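Local atomic coordinates of hypothetical protein AF1796 (Archaeoglobus fulgidus, PDB entry 1VIM), a protein that is of unknown function but probably binds a phosphosugar-like carbohydrate derivative and may act as an isomerase. Residues 92-97 with 120-125. Sequence-based numbering, arbitrary orientation.
Unlike the reference sequence in segment 92-97: Gly95 (reference Ala).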
# COMPACT_ATOMS: atom_id res chain seq x y z
N VAL A 92 -20.79 5.92 6.11
CA VAL A 92 -20.18 7.19 6.44
C VAL A 92 -18.74 7.18 5.97
O VAL A 92 -18.03 6.19 6.13
CB VAL A 92 -20.30 7.51 7.94
CG1 VAL A 92 -19.55 6.52 8.79
CG2 VAL A 92 -19.82 8.94 8.24
N LEU A 93 -18.32 8.29 5.38
CA LEU A 93 -16.94 8.50 4.97
C LEU A 93 -16.33 9.47 5.95
O LEU A 93 -16.93 10.52 6.25
CB LEU A 93 -16.93 9.12 3.57
CG LEU A 93 -15.56 9.50 2.98
CD1 LEU A 93 -14.62 8.26 2.86
CD2 LEU A 93 -15.77 10.14 1.64
N VAL A 94 -15.14 9.14 6.44
CA VAL A 94 -14.37 10.04 7.30
C VAL A 94 -13.18 10.49 6.46
O VAL A 94 -12.32 9.69 6.09
CB VAL A 94 -13.87 9.35 8.59
CG1 VAL A 94 -13.07 10.35 9.43
CG2 VAL A 94 -15.07 8.76 9.39
N GLY A 95 -13.13 11.78 6.16
CA GLY A 95 -12.05 12.36 5.38
C GLY A 95 -11.16 13.22 6.25
O GLY A 95 -11.64 14.07 7.00
N ILE A 96 -9.87 13.01 6.15
CA ILE A 96 -8.89 13.74 6.95
C ILE A 96 -8.06 14.62 6.04
O ILE A 96 -7.41 14.14 5.13
CB ILE A 96 -7.97 12.74 7.67
CG1 ILE A 96 -8.79 11.78 8.53
CG2 ILE A 96 -6.93 13.50 8.53
CD1 ILE A 96 -7.96 10.74 9.22
N SER A 97 -8.14 15.93 6.27
CA SER A 97 -7.41 16.92 5.45
C SER A 97 -7.22 18.17 6.27
O SER A 97 -8.21 18.78 6.67
CB SER A 97 -8.22 17.25 4.20
OG SER A 97 -7.69 18.39 3.52
N VAL A 120 -17.92 12.84 7.55
CA VAL A 120 -17.28 13.52 8.65
C VAL A 120 -15.98 14.09 8.13
O VAL A 120 -15.15 13.34 7.59
CB VAL A 120 -16.97 12.59 9.83
CG1 VAL A 120 -16.23 13.33 10.93
CG2 VAL A 120 -18.24 11.92 10.35
N ALA A 121 -15.78 15.39 8.31
CA ALA A 121 -14.53 16.03 7.91
C ALA A 121 -13.70 16.27 9.15
O ALA A 121 -14.14 16.95 10.06
CB ALA A 121 -14.80 17.35 7.16
N VAL A 122 -12.49 15.71 9.18
CA VAL A 122 -11.51 15.98 10.23
C VAL A 122 -10.51 16.94 9.60
O VAL A 122 -9.71 16.54 8.75
CB VAL A 122 -10.81 14.71 10.74
CG1 VAL A 122 -9.80 15.07 11.82
CG2 VAL A 122 -11.83 13.70 11.25
N THR A 123 -10.58 18.20 10.02
CA THR A 123 -9.92 19.28 9.30
C THR A 123 -9.61 20.44 10.23
O THR A 123 -10.25 20.58 11.27
CB THR A 123 -10.81 19.74 8.10
OG1 THR A 123 -10.17 20.80 7.35
CG2 THR A 123 -12.16 20.34 8.55
N GLY A 124 -8.64 21.28 9.84
CA GLY A 124 -8.34 22.47 10.60
C GLY A 124 -9.15 23.67 10.14
O GLY A 124 -9.08 24.73 10.79
N LYS A 125 -9.93 23.54 9.07
CA LYS A 125 -10.59 24.70 8.46
C LYS A 125 -12.08 24.48 8.34
O LYS A 125 -12.54 23.74 7.47
CB LYS A 125 -9.97 24.99 7.09
CG LYS A 125 -8.49 25.35 7.09
CD LYS A 125 -8.20 26.65 7.83
CE LYS A 125 -8.73 27.85 7.08
NZ LYS A 125 -8.30 29.15 7.68
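Val120 and Val122 each bind segment 92-97 through both their backbone N and O, pairing the two strands in parallel with axes 4.8 Å apart and 14° from aligned. Val120 N donates to Leu93 O (2.8 Å) and Val120 O accepts from Gly95 N; two residues on, Val122 N donates to Gly95 O (2.9 Å) and Val122 O accepts from Ser97 N. The valine oxygens are also approached by CA-H groups, Val94 CA lying 3.4 Å from Val120 O and Ile96 CA similarly placed against Val122 O.

At Ser97, Thr123 OG1, anti to the backbone N (chi1 -179°), comes within 2.9 Å of Ser97 O. The one hydroxyl proton could serve either Ser97 O or Gly98 O, while OG1 accepts from Lys125 N (3.2 Å) in an ST turn that bends the chain after strand 118-123. Ser97 OG is engaged by Thr102 OG1.

Apolar contacts gather on the face carrying Val94, Ile96, Val120 and Val122. Val94 CG1 and Val122 CG2 meet at 4.0 Å, the two side chains crossing obliquely, whereas the Ile96 and Val122 side chains run alongside each other in the same direction, with Ile96 CG1 against Val122 CB. Val92 CG2 touches Val120 CG2.

These are interior strands of the parallel alpha/beta sheet of the SIS fold, joined by helix 103-115 in a beta-alpha-beta crossover. Strand 50-53 borders 92-96 and strand 136-139 borders 118-123; helix 34-46 packs on Val120 and Val122, and helix 56-71 on Ile96.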